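Long-range contact in 3-hydroxyisobutyrate dehydrogenase family protein (Geobacter sulfurreducens, PDB 3PDU), which probably reduces succinic semialdehyde to gamma-hydroxybutyrate with NADPH, as a member of the beta-hydroxyacid dehydrogenase family: residues L234-V245 and A258-A268. Sequence-based numbering, arbitrary orientation.
Sequences LKHMQKDLRLAV and AATANESFKRA. With NAP (NADP nicotinamide-adenine-dinucleotide phosphate), chain I.
The helical segments 234-245 and 258-268 run roughly antiparallel, their axes 9.1 Å apart at closest approach and 150° apart in direction, with the CA atoms of Gln238 and Phe265, and of Leu241 and Asn262, nearest each other. Phe265 is a knob in the hole formed by Leu234, Met237, Leu241 and Gln238. Met237 lays its CG over one face of the ring, 3.8 Å from the centroid, while Leu234 CG meets the ring edge at CD1. Leu241 returns the fit: its CD1 reaches Phe265 CD2 at 3.4 Å, and its side chain sits among Ala258, Ala261, Asn262 and Phe265. Beside this apolar seam Gln238, bent at chi2 (-89°), sends NE2 to Asn262 OD1 at 2.9 Å; the bond is nearly straight (172°), and the two amide planes are almost coplanar. Lys266 passes slantwise across the same amide, whose NE2 also bonds Asp249 of the second subunit and whose OE1 accepts from Arg269. A leucine here would probably leave Asn262 OD1 without this donor and Arg269 without this acceptor. On the side turned from segment 258-268, Lys239 NZ bonds NADP O2D at 3.0 Å and pairs with Asp240. Segment 234-245 thus carries cofactor contacts on one flank and greasy packing on another, with a buried amide pair linking the helix pair to the subunit interface.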
ATOM      1  N   LEU A 234      -1.015   6.193  20.410  1.00 16.59           N
ATOM      2  CA  LEU A 234      -0.774   5.628  19.087  1.00 14.48           C
ATOM      3  C   LEU A 234      -1.265   4.177  18.998  1.00 15.33           C
ATOM      4  O   LEU A 234      -1.869   3.773  17.997  1.00 15.93           O
ATOM      5  CB  LEU A 234       0.717   5.733  18.732  1.00 14.64           C
ATOM      6  CG  LEU A 234       1.079   5.387  17.288  1.00 17.63           C
ATOM      7  CD1 LEU A 234       2.173   6.323  16.804  1.00 17.21           C
ATOM      8  CD2 LEU A 234       1.518   3.934  17.182  1.00 15.76           C
ATOM      9  N   LYS A 235      -1.009   3.387  20.042  1.00 13.14           N
ATOM     10  CA  LYS A 235      -1.490   1.999  20.053  1.00 14.33           C
ATOM     11  C   LYS A 235      -2.997   1.895  19.842  1.00 14.12           C
ATOM     12  O   LYS A 235      -3.471   0.920  19.250  1.00 14.99           O
ATOM     13  CB  LYS A 235      -1.084   1.266  21.341  1.00 18.73           C
ATOM     14  CG  LYS A 235      -1.685   1.877  22.616  1.00 18.94           C
ATOM     15  CD  LYS A 235      -1.067   1.243  23.868  1.00 24.63           C
ATOM     16  CE  LYS A 235      -1.634   1.882  25.133  1.00 25.16           C
ATOM     17  NZ  LYS A 235      -0.891   1.426  26.349  1.00 22.94           N
ATOM     18  N   HIS A 236      -3.762   2.870  20.330  1.00 17.92           N
ATOM     19  CA  HIS A 236      -5.219   2.805  20.158  1.00 16.41           C
ATOM     20  C   HIS A 236      -5.665   3.248  18.778  1.00 15.36           C
ATOM     21  O   HIS A 236      -6.661   2.743  18.246  1.00 19.12           O
ATOM     22  CB  HIS A 236      -5.951   3.581  21.263  1.00 15.16           C
ATOM     23  CG  HIS A 236      -5.734   2.998  22.622  1.00 20.86           C
ATOM     24  ND1 HIS A 236      -5.751   3.749  23.775  1.00 21.27           N
ATOM     25  CD2 HIS A 236      -5.467   1.725  23.004  1.00 14.06           C
ATOM     26  CE1 HIS A 236      -5.520   2.962  24.812  1.00 19.09           C
ATOM     27  NE2 HIS A 236      -5.337   1.730  24.369  1.00 25.02           N
ATOM     28  N   MET A 237      -4.929   4.185  18.183  1.00 13.62           N
ATOM     29  CA  MET A 237      -5.175   4.526  16.782  1.00 17.22           C
ATOM     30  C   MET A 237      -4.939   3.291  15.905  1.00 15.98           C
ATOM     31  O   MET A 237      -5.716   3.005  14.980  1.00 13.51           O
ATOM     32  CB  MET A 237      -4.270   5.674  16.321  1.00 16.16           C
ATOM     33  CG  MET A 237      -4.431   6.035  14.815  1.00 17.56           C
ATOM     34  SD  MET A 237      -5.923   6.990  14.438  1.00 22.43           S
ATOM     35  CE  MET A 237      -7.095   5.693  14.153  1.00 15.55           C
ATOM     36  N   GLN A 238      -3.865   2.556  16.190  1.00 15.76           N
ATOM     37  CA  GLN A 238      -3.537   1.384  15.371  1.00 16.27           C
ATOM     38  C   GLN A 238      -4.620   0.316  15.563  1.00 17.56           C
ATOM     39  O   GLN A 238      -5.083  -0.302  14.602  1.00 14.99           O
ATOM     40  CB  GLN A 238      -2.142   0.836  15.704  1.00 16.27           C
ATOM     41  CG  GLN A 238      -1.654  -0.200  14.689  1.00 14.33           C
ATOM     42  CD  GLN A 238      -2.078  -1.607  15.062  1.00 17.90           C
ATOM     43  OE1 GLN A 238      -1.802  -2.067  16.167  1.00 18.22           O
ATOM     44  NE2 GLN A 238      -2.729  -2.309  14.131  1.00 11.91           N
ATOM     45  N   LYS A 239      -5.032   0.115  16.812  1.00 13.23           N
ATOM     46  CA  LYS A 239      -6.177  -0.751  17.116  1.00 14.45           C
ATOM     47  C   LYS A 239      -7.438  -0.362  16.312  1.00 16.82           C
ATOM     48  O   LYS A 239      -8.137  -1.234  15.766  1.00 14.37           O
ATOM     49  CB  LYS A 239      -6.458  -0.727  18.632  1.00 16.88           C
ATOM     50  CG  LYS A 239      -7.658  -1.575  19.074  1.00 14.44           C
ATOM     51  CD  LYS A 239      -8.921  -0.743  19.287  1.00 18.15           C
ATOM     52  CE  LYS A 239      -8.704   0.386  20.306  1.00 18.57           C
ATOM     53  NZ  LYS A 239      -9.941   1.234  20.431  1.00 17.86           N
ATOM     54  N   ASP A 240      -7.744   0.934  16.228  1.00 15.60           N
ATOM     55  CA  ASP A 240      -8.947   1.354  15.473  1.00 16.57           C
ATOM     56  C   ASP A 240      -8.835   1.058  13.978  1.00 20.50           C
ATOM     57  O   ASP A 240      -9.814   0.639  13.340  1.00 17.72           O
ATOM     58  CB  ASP A 240      -9.257   2.839  15.690  1.00 15.66           C
ATOM     59  CG  ASP A 240      -9.718   3.143  17.108  1.00 22.36           C
ATOM     60  OD1 ASP A 240      -9.967   2.192  17.881  1.00 23.87           O
ATOM     61  OD2 ASP A 240      -9.840   4.341  17.445  1.00 23.36           O
ATOM     62  N   LEU A 241      -7.653   1.286  13.406  1.00 13.67           N
ATOM     63  CA  LEU A 241      -7.430   0.920  12.005  1.00 12.96           C
ATOM     64  C   LEU A 241      -7.527  -0.602  11.795  1.00 13.16           C
ATOM     65  O   LEU A 241      -8.153  -1.072  10.836  1.00 13.51           O
ATOM     66  CB  LEU A 241      -6.068   1.441  11.525  1.00  9.91           C
ATOM     67  CG  LEU A 241      -6.030   2.961  11.267  1.00 19.80           C
ATOM     68  CD1 LEU A 241      -4.608   3.518  11.113  1.00 17.63           C
ATOM     69  CD2 LEU A 241      -6.854   3.311  10.038  1.00 19.42           C
ATOM     70  N   ARG A 242      -6.884  -1.371  12.669  1.00 15.93           N
ATOM     71  CA  ARG A 242      -7.050  -2.833  12.657  1.00 17.14           C
ATOM     72  C   ARG A 242      -8.533  -3.198  12.572  1.00 17.11           C
ATOM     73  O   ARG A 242      -8.964  -3.993  11.718  1.00 16.10           O
ATOM     74  CB  ARG A 242      -6.420  -3.439  13.929  1.00 17.97           C
ATOM     75  CG  ARG A 242      -6.922  -4.844  14.325  1.00 18.23           C
ATOM     76  CD  ARG A 242      -6.779  -5.059  15.845  1.00 18.79           C
ATOM     77  NE  ARG A 242      -5.453  -4.643  16.305  1.00 18.67           N
ATOM     78  CZ  ARG A 242      -5.135  -4.381  17.572  1.00 24.85           C
ATOM     79  NH1 ARG A 242      -6.048  -4.494  18.526  1.00 19.29           N
ATOM     80  NH2 ARG A 242      -3.900  -3.990  17.882  1.00 19.92           N
ATOM     81  N   LEU A 243      -9.327  -2.600  13.448  1.00 15.67           N
ATOM     82  CA  LEU A 243     -10.744  -2.935  13.521  1.00 15.53           C
ATOM     83  C   LEU A 243     -11.500  -2.502  12.269  1.00 15.33           C
ATOM     84  O   LEU A 243     -12.393  -3.209  11.823  1.00 14.14           O
ATOM     85  CB  LEU A 243     -11.387  -2.315  14.769  1.00 14.30           C
ATOM     86  CG  LEU A 243     -10.835  -2.835  16.107  1.00 15.76           C
ATOM     87  CD1 LEU A 243     -11.598  -2.239  17.294  1.00 18.75           C
ATOM     88  CD2 LEU A 243     -10.920  -4.351  16.125  1.00 14.32           C
ATOM     89  N   ALA A 244     -11.149  -1.341  11.710  1.00 15.70           N
ATOM     90  CA  ALA A 244     -11.760  -0.878  10.465  1.00 14.52           C
ATOM     91  C   ALA A 244     -11.503  -1.850   9.306  1.00 16.78           C
ATOM     92  O   ALA A 244     -12.403  -2.149   8.508  1.00 12.92           O
ATOM     93  CB  ALA A 244     -11.248   0.530  10.107  1.00 13.11           C
ATOM     94  N   VAL A 245     -10.262  -2.318   9.208  1.00 15.39           N
ATOM     95  CA  VAL A 245      -9.876  -3.268   8.174  1.00 20.44           C
ATOM     96  C   VAL A 245     -10.604  -4.605   8.363  1.00 17.29           C
ATOM     97  O   VAL A 245     -11.024  -5.244   7.386  1.00 15.58           O
ATOM     98  CB  VAL A 245      -8.343  -3.472   8.144  1.00 20.96           C
ATOM     99  CG1 VAL A 245      -7.957  -4.668   7.252  1.00 22.21           C
ATOM    100  CG2 VAL A 245      -7.642  -2.190   7.650  1.00 20.69           C
ATOM    101  N   ALA A 258      -6.697   2.501   3.997  1.00 13.86           N
ATOM    102  CA  ALA A 258      -6.750   2.176   5.414  1.00 16.26           C
ATOM    103  C   ALA A 258      -5.742   1.090   5.770  1.00 16.76           C
ATOM    104  O   ALA A 258      -5.069   1.169   6.799  1.00 16.77           O
ATOM    105  CB  ALA A 258      -8.155   1.742   5.806  1.00 16.72           C
ATOM    106  N   ALA A 259      -5.645   0.072   4.921  1.00 14.78           N
ATOM    107  CA  ALA A 259      -4.690  -1.006   5.148  1.00 12.96           C
ATOM    108  C   ALA A 259      -3.260  -0.478   5.159  1.00 16.15           C
ATOM    109  O   ALA A 259      -2.459  -0.856   6.012  1.00 17.46           O
ATOM    110  CB  ALA A 259      -4.849  -2.089   4.071  1.00 15.31           C
ATOM    111  N   THR A 260      -2.935   0.399   4.215  1.00 13.59           N
ATOM    112  CA  THR A 260      -1.598   1.003   4.192  1.00 17.12           C
ATOM    113  C   THR A 260      -1.338   1.829   5.454  1.00 17.41           C
ATOM    114  O   THR A 260      -0.270   1.736   6.060  1.00 16.30           O
ATOM    115  CB  THR A 260      -1.380   1.853   2.921  1.00 17.77           C
ATOM    116  OG1 THR A 260      -1.387   0.987   1.779  1.00 16.66           O
ATOM    117  CG2 THR A 260      -0.045   2.591   2.969  1.00 17.74           C
ATOM    118  N   ALA A 261      -2.318   2.616   5.876  1.00 14.49           N
ATOM    119  CA  ALA A 261      -2.121   3.436   7.063  1.00 14.12           C
ATOM    120  C   ALA A 261      -1.970   2.545   8.299  1.00 17.78           C
ATOM    121  O   ALA A 261      -1.141   2.816   9.170  1.00 15.66           O
ATOM    122  CB  ALA A 261      -3.279   4.420   7.235  1.00 14.32           C
ATOM    123  N   ASN A 262      -2.768   1.480   8.366  1.00 16.18           N
ATOM    124  CA  ASN A 262      -2.658   0.506   9.456  1.00 13.97           C
ATOM    125  C   ASN A 262      -1.210  -0.005   9.609  1.00 16.07           C
ATOM    126  O   ASN A 262      -0.658  -0.029  10.718  1.00 15.22           O
ATOM    127  CB  ASN A 262      -3.625  -0.666   9.205  1.00 14.58           C
ATOM    128  CG  ASN A 262      -3.723  -1.631  10.389  1.00 18.43           C
ATOM    129  OD1 ASN A 262      -3.532  -1.247  11.547  1.00 16.81           O
ATOM    130  ND2 ASN A 262      -4.048  -2.907  10.095  1.00 17.41           N
ATOM    131  N   GLU A 263      -0.599  -0.426   8.505  1.00 16.13           N
ATOM    132  CA  GLU A 263       0.783  -0.920   8.575  1.00 17.27           C
ATOM    133  C   GLU A 263       1.790   0.161   8.972  1.00 16.03           C
ATOM    134  O   GLU A 263       2.767  -0.131   9.666  1.00 16.02           O
ATOM    135  CB  GLU A 263       1.211  -1.615   7.273  1.00 13.87           C
ATOM    136  CG  GLU A 263       0.265  -2.731   6.846  1.00 14.74           C
ATOM    137  CD  GLU A 263       0.071  -3.801   7.914  1.00 21.19           C
ATOM    138  OE1 GLU A 263       1.083  -4.332   8.417  1.00 19.16           O
ATOM    139  OE2 GLU A 263      -1.098  -4.112   8.255  1.00 21.92           O
ATOM    140  N   SER A 264       1.568   1.406   8.555  1.00 13.72           N
ATOM    141  CA  SER A 264       2.477   2.470   8.990  1.00 18.70           C
ATOM    142  C   SER A 264       2.398   2.672  10.498  1.00 22.85           C
ATOM    143  O   SER A 264       3.418   2.891  11.157  1.00 16.42           O
ATOM    144  CB  SER A 264       2.210   3.789   8.259  1.00 17.58           C
ATOM    145  OG  SER A 264       2.583   3.667   6.897  1.00 19.22           O
ATOM    146  N   PHE A 265       1.189   2.600  11.045  1.00 13.64           N
ATOM    147  CA  PHE A 265       1.035   2.706  12.500  1.00 17.22           C
ATOM    148  C   PHE A 265       1.646   1.513  13.233  1.00 18.05           C
ATOM    149  O   PHE A 265       2.158   1.657  14.347  1.00 17.38           O
ATOM    150  CB  PHE A 265      -0.427   2.907  12.900  1.00 13.56           C
ATOM    151  CG  PHE A 265      -0.858   4.340  12.845  1.00 16.79           C
ATOM    152  CD1 PHE A 265      -0.512   5.212  13.869  1.00 13.54           C
ATOM    153  CD2 PHE A 265      -1.572   4.826  11.760  1.00 15.61           C
ATOM    154  CE1 PHE A 265      -0.889   6.545  13.820  1.00 14.08           C
ATOM    155  CE2 PHE A 265      -1.957   6.163  11.709  1.00 15.96           C
ATOM    156  CZ  PHE A 265      -1.610   7.017  12.741  1.00 17.45           C
ATOM    157  N   LYS A 266       1.606   0.338  12.609  1.00 15.61           N
ATOM    158  CA  LYS A 266       2.303  -0.809  13.184  1.00 15.61           C
ATOM    159  C   LYS A 266       3.804  -0.558  13.210  1.00 16.38           C
ATOM    160  O   LYS A 266       4.470  -0.924  14.177  1.00 17.92           O
ATOM    161  CB  LYS A 266       1.978  -2.113  12.436  1.00 15.91           C
ATOM    162  CG  LYS A 266       0.547  -2.615  12.653  1.00 14.87           C
ATOM    163  CD  LYS A 266       0.319  -3.928  11.868  1.00 14.77           C
ATOM    164  CE  LYS A 266      -1.177  -4.276  11.748  1.00 15.03           C
ATOM    165  NZ  LYS A 266      -1.362  -5.431  10.782  1.00 14.68           N
ATOM    166  N   ARG A 267       4.347   0.064  12.164  1.00 16.93           N
ATOM    167  CA  ARG A 267       5.772   0.398  12.166  1.00 16.27           C
ATOM    168  C   ARG A 267       6.103   1.310  13.338  1.00 17.66           C
ATOM    169  O   ARG A 267       7.140   1.144  13.990  1.00 20.44           O
ATOM    170  CB  ARG A 267       6.223   1.064  10.854  1.00 26.15           C
ATOM    171  CG  ARG A 267       6.252   0.152   9.628  1.00 41.77           C
ATOM    172  CD  ARG A 267       6.814   0.872   8.390  1.00 50.15           C
ATOM    173  NE  ARG A 267       5.859   1.814   7.794  1.00 45.60           N
ATOM    174  CZ  ARG A 267       6.203   2.890   7.089  1.00 46.43           C
ATOM    175  NH1 ARG A 267       7.486   3.176   6.893  1.00 58.92           N
ATOM    176  NH2 ARG A 267       5.269   3.690   6.584  1.00 23.07           N
ATOM    177  N   ALA A 268       5.239   2.294  13.589  1.00 16.66           N
ATOM    178  CA  ALA A 268       5.476   3.228  14.683  1.00 17.85           C
ATOM    179  C   ALA A 268       5.427   2.549  16.054  1.00 23.68           C
ATOM    180  O   ALA A 268       6.233   2.866  16.935  1.00 19.98           O
ATOM    181  CB  ALA A 268       4.500   4.404  14.623  1.00 14.49           C
TER
HETATM  182  PA  NAP I 301      -5.952   4.305  28.087  1.00 23.05           P
HETATM  183  O1A NAP I 301      -4.926   3.418  27.514  1.00 21.29           O
HETATM  184  O2A NAP I 301      -5.403   5.491  28.765  1.00 22.17           O
HETATM  185  O5B NAP I 301      -6.928   3.510  29.068  1.00 21.12           O
HETATM  186  C5B NAP I 301      -7.386   2.203  28.840  1.00 20.90           C
HETATM  187  C4B NAP I 301      -8.234   1.794  30.044  1.00 17.54           C
HETATM  188  O4B NAP I 301      -8.632   0.438  29.886  1.00 20.01           O
HETATM  189  C3B NAP I 301      -7.467   1.862  31.372  1.00 21.66           C
HETATM  190  O3B NAP I 301      -8.400   2.170  32.393  1.00 21.08           O
HETATM  191  C2B NAP I 301      -6.994   0.431  31.563  1.00 17.60           C
HETATM  192  O2B NAP I 301      -6.814   0.005  32.890  1.00 21.47           O
HETATM  193  C1B NAP I 301      -8.184  -0.307  30.987  1.00 16.23           C
HETATM  194  N9A NAP I 301      -7.862  -1.678  30.576  1.00 22.27           N
HETATM  195  C8A NAP I 301      -7.055  -2.094  29.552  1.00 22.05           C
HETATM  196  N7A NAP I 301      -7.074  -3.454  29.548  1.00 18.40           N
HETATM  197  C5A NAP I 301      -7.886  -3.891  30.531  1.00 19.05           C
HETATM  198  C6A NAP I 301      -8.263  -5.159  30.948  1.00 21.86           C
HETATM  199  N6A NAP I 301      -7.798  -6.246  30.320  1.00 21.73           N
HETATM  200  N1A NAP I 301      -9.120  -5.274  32.017  1.00 21.65           N
HETATM  201  C2A NAP I 301      -9.609  -4.152  32.658  1.00 20.32           C
HETATM  202  N3A NAP I 301      -9.231  -2.896  32.236  1.00 19.87           N
HETATM  203  C4A NAP I 301      -8.382  -2.776  31.190  1.00 19.96           C
HETATM  204  O3  NAP I 301      -6.915   4.670  26.861  1.00 22.97           O
HETATM  205  PN  NAP I 301      -7.929   5.874  26.576  1.00 19.45           P
HETATM  206  O1N NAP I 301      -7.250   6.829  25.683  1.00 25.96           O
HETATM  207  O2N NAP I 301      -8.569   6.271  27.856  1.00 17.42           O
HETATM  208  O5D NAP I 301      -8.970   5.038  25.680  1.00 24.54           O
HETATM  209  C5D NAP I 301     -10.077   4.346  26.215  1.00 20.82           C
HETATM  210  C4D NAP I 301     -10.995   4.037  25.039  1.00 21.78           C
HETATM  211  O4D NAP I 301     -11.446   5.247  24.462  1.00 21.11           O
HETATM  212  C3D NAP I 301     -10.241   3.312  23.930  1.00 18.53           C
HETATM  213  O3D NAP I 301     -11.153   2.436  23.287  1.00 20.04           O
HETATM  214  C2D NAP I 301      -9.861   4.408  22.956  1.00 21.31           C
HETATM  215  O2D NAP I 301      -9.687   3.930  21.629  1.00 19.17           O
HETATM  216  C1D NAP I 301     -11.100   5.284  23.095  1.00 20.92           C
HETATM  217  N1N NAP I 301     -10.946   6.690  22.723  1.00 22.84           N
HETATM  218  C2N NAP I 301      -9.814   7.387  23.044  1.00 15.83           C
HETATM  219  C3N NAP I 301      -9.708   8.738  22.700  1.00 23.48           C
HETATM  220  C7N NAP I 301      -8.484   9.547  23.067  1.00 22.14           C
HETATM  221  O7N NAP I 301      -8.263  10.743  22.385  1.00 27.36           O
HETATM  222  N7N NAP I 301      -7.614   9.133  23.992  1.00 20.85           N
HETATM  223  C4N NAP I 301     -10.766   9.358  22.038  1.00 23.83           C
HETATM  224  C5N NAP I 301     -11.926   8.646  21.733  1.00 23.14           C
HETATM  225  C6N NAP I 301     -12.007   7.306  22.096  1.00 27.40           C
HETATM  226  P2B NAP I 301      -5.365   0.117  33.585  1.00 23.61           P
HETATM  227  O1X NAP I 301      -5.362  -0.957  34.634  1.00 20.56           O
HETATM  228  O2X NAP I 301      -4.291  -0.091  32.538  1.00 22.06           O
HETATM  229  O3X NAP I 301      -5.201   1.480  34.188  1.00 21.11           O